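PDB 4I3F: serine hydrolase CCSP0084 from Cycloclasticus sp. P1, which probably hydrolyses esters and the carbon-carbon bonds of meta-cleavage products in bacterial breakdown of polyaromatic hydrocarbons, as a member of the alpha/beta-hydrolase superfamily. Local coordinates for residues A[109-113]-A[114-118]; A[234-237]-A[238-241]; A[275-278]-A[279-283]. All blocks are in the same frame, centred on the assembly; numbering follows the deposited sequence.

Interaction 1. Residues A[109-113]-A[114-118]; sequences DLLDA and KGIEQ
L110 begins the run-out of helix 96-113: its O meets K114 N at 3.0 Å, but the bond is bent and weak. Here the lysine chain takes up the contact, lying alongside the leucine and pointing the same way, with L110 CD1 4.2 Å from K114 CG. Bends at its second and third torsions turn the ammonium off toward E38, with which NZ forms a salt bridge. A methionine in place of K114 would probably leave the carboxylate of E38 without its charged mate.

L111 receives the bond that closes the turn. I116 N reaches L111 O at 2.9 Å along a fairly straight line (156°), the donor tilted slightly from the carbonyl plane. The leucine CG stands anti to its own carbonyl carbon (chi1 -64°), which carries CD2 to 4.0 Å from I116 CG2, the two chains crossing at a slant.

D112 O takes G115 N at 3.2 Å, the donor lying well above the carbonyl plane (73° out of it). The carboxylate turns elsewhere, making a salt bridge with R141, whose guanidinium also donates to I116 O and E117 O. A113, in the last turn, sends its N back to D109 O at 3.0 Å.

Together the two bonds from G115 and I116, with positive phi at the glycine, make a Schellman motif sealed by an apolar leucine-isoleucine pair. The chemistry implies a helix end whose carbonyls are largely met by the chain's own amides, while the charges of K114 and D112 are each paired outside the turn, with E38 and R141.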
loop_
_atom_site.group_PDB
_atom_site.type_symbol
_atom_site.label_atom_id
_atom_site.label_comp_id
_atom_site.label_asym_id
_atom_site.label_seq_id
_atom_site.Cartn_x
_atom_site.Cartn_y
_atom_site.Cartn_z
ATOM N N ASP A 109 -7.103 -13.733 6.504
ATOM C CA ASP A 109 -7.394 -13.959 7.919
ATOM C C ASP A 109 -8.151 -12.780 8.533
ATOM O O ASP A 109 -8.984 -12.974 9.422
ATOM C CB ASP A 109 -6.107 -14.205 8.709
ATOM C CG ASP A 109 -5.469 -15.542 8.392
ATOM O OD1 ASP A 109 -6.158 -16.423 7.826
ATOM O OD2 ASP A 109 -4.269 -15.710 8.716
ATOM N N LEU A 110 -7.862 -11.568 8.067
ATOM C CA LEU A 110 -8.580 -10.378 8.535
ATOM C C LEU A 110 -10.039 -10.395 8.067
ATOM O O LEU A 110 -10.955 -10.190 8.862
ATOM C CB LEU A 110 -7.882 -9.106 8.044
ATOM C CG LEU A 110 -8.528 -7.752 8.358
ATOM C CD1 LEU A 110 -8.700 -7.561 9.859
ATOM C CD2 LEU A 110 -7.717 -6.597 7.773
ATOM N N LEU A 111 -10.253 -10.629 6.773
ATOM C CA LEU A 111 -11.611 -10.692 6.238
ATOM C C LEU A 111 -12.422 -11.809 6.897
ATOM O O LEU A 111 -13.611 -11.637 7.185
ATOM C CB LEU A 111 -11.588 -10.859 4.712
ATOM C CG LEU A 111 -10.987 -9.713 3.907
ATOM C CD1 LEU A 111 -10.964 -10.056 2.418
ATOM C CD2 LEU A 111 -11.752 -8.415 4.137
ATOM N N ASP A 112 -11.783 -12.948 7.161
ATOM C CA ASP A 112 -12.477 -14.048 7.811
ATOM C C ASP A 112 -12.872 -13.659 9.240
ATOM O O ASP A 112 -13.963 -13.973 9.706
ATOM C CB ASP A 112 -11.598 -15.302 7.847
ATOM C CG ASP A 112 -11.484 -15.991 6.498
ATOM O OD1 ASP A 112 -12.207 -15.615 5.546
ATOM O OD2 ASP A 112 -10.668 -16.936 6.405
ATOM N N ALA A 113 -11.967 -12.962 9.920
ATOM C CA ALA A 113 -12.171 -12.521 11.300
ATOM C C ALA A 113 -13.269 -11.464 11.432
ATOM O O ALA A 113 -13.843 -11.281 12.514
ATOM C CB ALA A 113 -10.870 -11.981 11.845
ATOM N N LYS A 114 -13.540 -10.757 10.338
ATOM C CA LYS A 114 -14.571 -9.722 10.314
ATOM C C LYS A 114 -15.864 -10.225 9.666
ATOM O O LYS A 114 -16.851 -9.480 9.561
ATOM C CB LYS A 114 -14.066 -8.484 9.563
ATOM C CG LYS A 114 -12.832 -7.847 10.181
ATOM C CD LYS A 114 -13.075 -7.435 11.625
ATOM C CE LYS A 114 -13.813 -6.123 11.722
ATOM N NZ LYS A 114 -13.920 -5.636 13.135
ATOM N N GLY A 115 -15.863 -11.483 9.229
ATOM C CA GLY A 115 -17.029 -12.062 8.574
ATOM C C GLY A 115 -17.372 -11.421 7.240
ATOM O O GLY A 115 -18.534 -11.434 6.824
ATOM N N ILE A 116 -16.361 -10.875 6.568
ATOM C CA ILE A 116 -16.567 -10.216 5.282
ATOM C C ILE A 116 -16.227 -11.163 4.135
ATOM O O ILE A 116 -15.072 -11.573 3.979
ATOM C CB ILE A 116 -15.712 -8.933 5.168
ATOM C CG1 ILE A 116 -16.201 -7.880 6.172
ATOM C CG2 ILE A 116 -15.746 -8.389 3.731
ATOM C CD1 ILE A 116 -15.275 -6.674 6.323
ATOM N N GLU A 117 -17.226 -11.508 3.328
ATOM C CA GLU A 117 -17.003 -12.464 2.246
ATOM C C GLU A 117 -16.303 -11.823 1.049
ATOM O O GLU A 117 -15.360 -12.399 0.490
ATOM C CB GLU A 117 -18.314 -13.139 1.826
ATOM C CG GLU A 117 -18.165 -14.153 0.681
ATOM C CD GLU A 117 -17.136 -15.254 0.965
ATOM O OE1 GLU A 117 -16.917 -15.606 2.149
ATOM O OE2 GLU A 117 -16.544 -15.774 -0.008
ATOM N N GLN A 118 -16.755 -10.631 0.663
ATOM C CA GLN A 118 -16.157 -9.920 -0.466
ATOM C C GLN A 118 -15.938 -8.459 -0.118
ATOM O O GLN A 118 -16.773 -7.849 0.563
ATOM C CB GLN A 118 -17.061 -10.002 -1.694
ATOM C CG GLN A 118 -17.270 -11.396 -2.253
ATOM C CD GLN A 118 -17.833 -11.362 -3.665
ATOM O OE1 GLN A 118 -18.865 -10.738 -3.918
ATOM N NE2 GLN A 118 -17.144 -12.016 -4.596
#

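Interaction 2. Residues A[234-237]-A[238-241]; sequences DELN and NISH
N238 and I239 turn the chain away from D234, E235 and L236, the closing residues of helix 233-237, with the alpha carbons of L236 and I239 only 5.3 Å apart. N238 is the first residue to leave helical angles, yet its phi stays negative (-99°), so this helix ends without the positive-phi residue of a Schellman turn. The amide N238 N is shared between D234 O and E235 O, both bonds being weak. I239 N then binds L236 O at 3.2 Å, coming from well above the carbonyl plane rather than along a lone pair.

What the backbone bonds lack is made up by a side chain. With CG anti to its own carbonyl carbon (chi1 -76°), the asparagine folds back over the last turn and N238 ND2 donates to D234 O at 2.7 Å, a straight bond (161°) with the acceptor close to the amide plane. D234 O thus takes one firm bond from ND2 and one weak bond from N, both of N238. On the inner side, L236 and I239 lie side by side, L236 CD2 being 4.2 Å from I239 CD1, and I239 CG1 passes 3.4 Å from E235 O. Beyond the turn a water donates to N237 O at 2.8 Å and also bonds S240 OG, while N237 ND2 donates to R265 O.

The turn is a helix-to-strand connection of the alpha/beta-hydrolase fold, its apolar pair packing on two different helices, L236 on 257-265 and I239 on 126-137, just before strand 243-248 enters the sheet.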
loop_
_atom_site.group_PDB
_atom_site.type_symbol
_atom_site.label_atom_id
_atom_site.label_comp_id
_atom_site.label_asym_id
_atom_site.label_seq_id
_atom_site.Cartn_x
_atom_site.Cartn_y
_atom_site.Cartn_z
ATOM N N ASP A 234 0.399 -14.755 -17.681
ATOM C CA ASP A 234 -0.792 -15.587 -17.546
ATOM C C ASP A 234 -1.568 -15.226 -16.281
ATOM O O ASP A 234 -2.788 -15.078 -16.326
ATOM C CB ASP A 234 -0.434 -17.079 -17.559
ATOM C CG ASP A 234 -0.099 -17.589 -18.951
ATOM O OD1 ASP A 234 -0.424 -16.892 -19.938
ATOM O OD2 ASP A 234 0.478 -18.695 -19.062
ATOM N N GLU A 235 -0.855 -15.081 -15.163
ATOM C CA GLU A 235 -1.479 -14.674 -13.900
ATOM C C GLU A 235 -2.184 -13.326 -14.032
ATOM O O GLU A 235 -3.336 -13.172 -13.622
ATOM C CB GLU A 235 -0.439 -14.622 -12.778
ATOM C CG GLU A 235 -0.012 -16.009 -12.301
ATOM C CD GLU A 235 1.150 -15.974 -11.326
ATOM O OE1 GLU A 235 2.046 -15.126 -11.492
ATOM O OE2 GLU A 235 1.166 -16.807 -10.397
ATOM N N LEU A 236 -1.486 -12.348 -14.598
ATOM C CA LEU A 236 -2.066 -11.022 -14.787
ATOM C C LEU A 236 -3.251 -11.066 -15.745
ATOM O O LEU A 236 -4.257 -10.401 -15.496
ATOM C CB LEU A 236 -1.013 -10.035 -15.289
ATOM C CG LEU A 236 0.086 -9.672 -14.300
ATOM C CD1 LEU A 236 1.220 -8.927 -15.007
ATOM C CD2 LEU A 236 -0.495 -8.820 -13.182
ATOM N N ASN A 237 -3.126 -11.830 -16.834
ATOM C CA ASN A 237 -4.198 -11.941 -17.825
ATOM C C ASN A 237 -5.462 -12.514 -17.200
ATOM O O ASN A 237 -6.576 -12.258 -17.669
ATOM C CB ASN A 237 -3.814 -12.871 -18.983
ATOM C CG ASN A 237 -2.722 -12.314 -19.895
ATOM O OD1 ASN A 237 -2.146 -13.066 -20.687
ATOM N ND2 ASN A 237 -2.425 -11.022 -19.788
ATOM N N ASN A 238 -5.280 -13.318 -16.155
ATOM C CA ASN A 238 -6.394 -14.009 -15.522
ATOM C C ASN A 238 -6.919 -13.326 -14.261
ATOM O O ASN A 238 -7.797 -13.853 -13.584
ATOM C CB ASN A 238 -6.039 -15.475 -15.276
ATOM C CG ASN A 238 -6.104 -16.299 -16.551
ATOM O OD1 ASN A 238 -7.183 -16.698 -16.986
ATOM N ND2 ASN A 238 -4.949 -16.533 -17.170
ATOM N N ILE A 239 -6.396 -12.143 -13.962
ATOM C CA ILE A 239 -7.018 -11.303 -12.952
ATOM C C ILE A 239 -8.193 -10.617 -13.642
ATOM O O ILE A 239 -7.991 -9.752 -14.495
ATOM C CB ILE A 239 -6.032 -10.259 -12.385
ATOM C CG1 ILE A 239 -4.946 -10.944 -11.553
ATOM C CG2 ILE A 239 -6.773 -9.205 -11.559
ATOM C CD1 ILE A 239 -3.878 -9.975 -11.027
ATOM N N SER A 240 -9.414 -11.013 -13.293
ATOM C CA SER A 240 -10.603 -10.551 -14.006
ATOM C C SER A 240 -11.318 -9.360 -13.362
ATOM O O SER A 240 -12.275 -8.827 -13.927
ATOM C CB SER A 240 -11.595 -11.702 -14.190
ATOM O OG SER A 240 -10.998 -12.773 -14.879
ATOM N N HIS A 241 -10.860 -8.951 -12.187
ATOM C CA HIS A 241 -11.520 -7.883 -11.443
ATOM C C HIS A 241 -11.527 -6.550 -12.178
ATOM O O HIS A 241 -10.549 -6.194 -12.841
ATOM C CB HIS A 241 -10.839 -7.714 -10.086
ATOM C CG HIS A 241 -10.793 -8.976 -9.284
ATOM N ND1 HIS A 241 -9.856 -9.962 -9.510
ATOM C CD2 HIS A 241 -11.572 -9.416 -8.268
ATOM C CE1 HIS A 241 -10.066 -10.962 -8.671
ATOM N NE2 HIS A 241 -11.097 -10.655 -7.903
HETATM O O HOH W 1 -9.251 -12.832 -17.088
#

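Interaction 3. Residues A[275-278]-A[279-283]; sequences DHCG and HWVQI
The loop after strand 269-274, where alpha/beta hydrolases usually carry their catalytic histidine, folds so that C277 touches V281 across the start of helix 281-284. H279 sits in the middle of this turn. Its ND1 is hydrogen-bonded to D251 OD2 and its side chain touches S125 in a GxSxG-type sequence, which is consistent with a catalytic triad. W280 takes the N-cap position and centres an inverse gamma turn, with V281 N weakly bonded to H279 O.

The contact itself is apolar. With SG anti to the backbone N (chi1 -165°), the cysteine sulfur reaches across the turn to V281 CG2 at 3.9 Å, and it is equally near V281 CA. G278 O lies 3.8 Å from V281 CG2. Upstream, H276 ND1 donates to D275 OD1 at 2.9 Å, nearly straight and in the ring plane, using the anti lone pair of the oxygen.

E250 and E284 accept the backbone N-H groups of C277 and G278. Such chemistry implies a division of labour: the buried sulfur-methyl contact packs the inside of the bend, while the carboxylates of E250 and E284 satisfy backbone N-H groups just before H279.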
loop_
_atom_site.group_PDB
_atom_site.type_symbol
_atom_site.label_atom_id
_atom_site.label_comp_id
_atom_site.label_asym_id
_atom_site.label_seq_id
_atom_site.Cartn_x
_atom_site.Cartn_y
_atom_site.Cartn_z
ATOM N N ASP A 275 -0.379 14.336 -13.212
ATOM C CA ASP A 275 0.792 15.157 -13.477
ATOM C C ASP A 275 1.200 15.901 -12.226
ATOM O O ASP A 275 0.374 16.114 -11.339
ATOM C CB ASP A 275 0.434 16.207 -14.524
ATOM C CG ASP A 275 -0.665 17.137 -14.048
ATOM O OD1 ASP A 275 -0.367 18.312 -13.762
ATOM O OD2 ASP A 275 -1.822 16.684 -13.934
ATOM N N HIS A 276 2.459 16.333 -12.186
ATOM C CA HIS A 276 3.010 17.085 -11.061
ATOM C C HIS A 276 2.692 16.387 -9.760
ATOM O O HIS A 276 2.085 16.963 -8.857
ATOM C CB HIS A 276 2.461 18.517 -11.042
ATOM C CG HIS A 276 2.949 19.369 -12.171
ATOM N ND1 HIS A 276 2.226 19.554 -13.332
ATOM C CD2 HIS A 276 4.080 20.099 -12.311
ATOM C CE1 HIS A 276 2.892 20.363 -14.135
ATOM N NE2 HIS A 276 4.023 20.702 -13.545
ATOM N N CYS A 277 3.110 15.136 -9.670
ATOM C CA CYS A 277 2.670 14.289 -8.584
ATOM C C CYS A 277 3.773 13.345 -8.181
ATOM O O CYS A 277 4.468 12.777 -9.038
ATOM C CB CYS A 277 1.440 13.479 -9.023
ATOM S SG CYS A 277 0.555 12.737 -7.654
ATOM N N GLY A 278 3.922 13.155 -6.874
ATOM C CA GLY A 278 4.857 12.170 -6.365
ATOM C C GLY A 278 4.190 10.854 -6.044
ATOM O O GLY A 278 2.967 10.705 -6.167
ATOM N N HIS A 279 5.001 9.884 -5.631
ATOM C CA HIS A 279 4.490 8.554 -5.300
ATOM C C HIS A 279 3.234 8.538 -4.421
ATOM O O HIS A 279 2.316 7.747 -4.664
ATOM C CB HIS A 279 5.567 7.690 -4.644
ATOM C CG HIS A 279 5.099 6.295 -4.378
ATOM N ND1 HIS A 279 4.781 5.418 -5.394
ATOM C CD2 HIS A 279 4.819 5.651 -3.219
ATOM C CE1 HIS A 279 4.363 4.279 -4.870
ATOM N NE2 HIS A 279 4.370 4.397 -3.551
ATOM N N TRP A 280 3.201 9.384 -3.395
ATOM C CA TRP A 280 2.029 9.469 -2.517
ATOM C C TRP A 280 0.915 10.289 -3.157
ATOM O O TRP A 280 0.648 11.413 -2.716
ATOM C CB TRP A 280 2.404 10.113 -1.182
ATOM C CG TRP A 280 3.153 9.208 -0.248
ATOM C CD1 TRP A 280 3.266 7.846 -0.334
ATOM C CD2 TRP A 280 3.894 9.600 0.912
ATOM N NE1 TRP A 280 4.034 7.374 0.703
ATOM C CE2 TRP A 280 4.434 8.430 1.482
ATOM C CE3 TRP A 280 4.156 10.829 1.526
ATOM C CZ2 TRP A 280 5.217 8.453 2.640
ATOM C CZ3 TRP A 280 4.936 10.850 2.676
ATOM C CH2 TRP A 280 5.458 9.670 3.217
ATOM N N VAL A 281 0.275 9.724 -4.180
ATOM C CA VAL A 281 -0.801 10.394 -4.914
ATOM C C VAL A 281 -1.917 10.813 -3.965
ATOM O O VAL A 281 -2.503 11.886 -4.120
ATOM C CB VAL A 281 -1.406 9.466 -6.003
ATOM C CG1 VAL A 281 -2.514 10.173 -6.753
ATOM C CG2 VAL A 281 -0.330 9.000 -6.988
ATOM N N GLN A 282 -2.188 9.969 -2.969
ATOM C CA GLN A 282 -3.296 10.192 -2.046
ATOM C C GLN A 282 -3.057 11.339 -1.066
ATOM O O GLN A 282 -4.005 11.845 -0.458
ATOM C CB GLN A 282 -3.637 8.893 -1.294
ATOM C CG GLN A 282 -2.882 8.660 0.019
ATOM C CD GLN A 282 -1.425 8.222 -0.147
ATOM O OE1 GLN A 282 -0.836 8.318 -1.225
ATOM N NE2 GLN A 282 -0.841 7.739 0.946
ATOM N N ILE A 283 -1.795 11.744 -0.908
ATOM C CA ILE A 283 -1.456 12.891 -0.076
ATOM C C ILE A 283 -1.277 14.136 -0.939
ATOM O O ILE A 283 -1.713 15.221 -0.564
ATOM C CB ILE A 283 -0.142 12.666 0.721
ATOM C CG1 ILE A 283 -0.181 11.355 1.503
ATOM C CG2 ILE A 283 0.133 13.852 1.660
ATOM C CD1 ILE A 283 -1.271 11.288 2.524
#

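In the fold
The three contacts come in series along one alpha/beta-hydrolase chain, each a turn joining a helix to a strand. Interactions 1 and 2 end helices and lead into parallel strands 119-124 and 243-248; interaction 3 leaves strand 269-274, at the edge of the sheet, and begins a helix. Centres of 1 and 2 lie about 23 Å apart, those of 2 and 3 about 27 Å, and 1 and 3, on opposite sides of the chain's centre, about 31 Å. Both 1 and 2 reach the 139-141 linker, which supplies E140 of the sodium site. Turns 1 and 2 are structural connections of the fold, whereas 3 carries H279 of the probable active site.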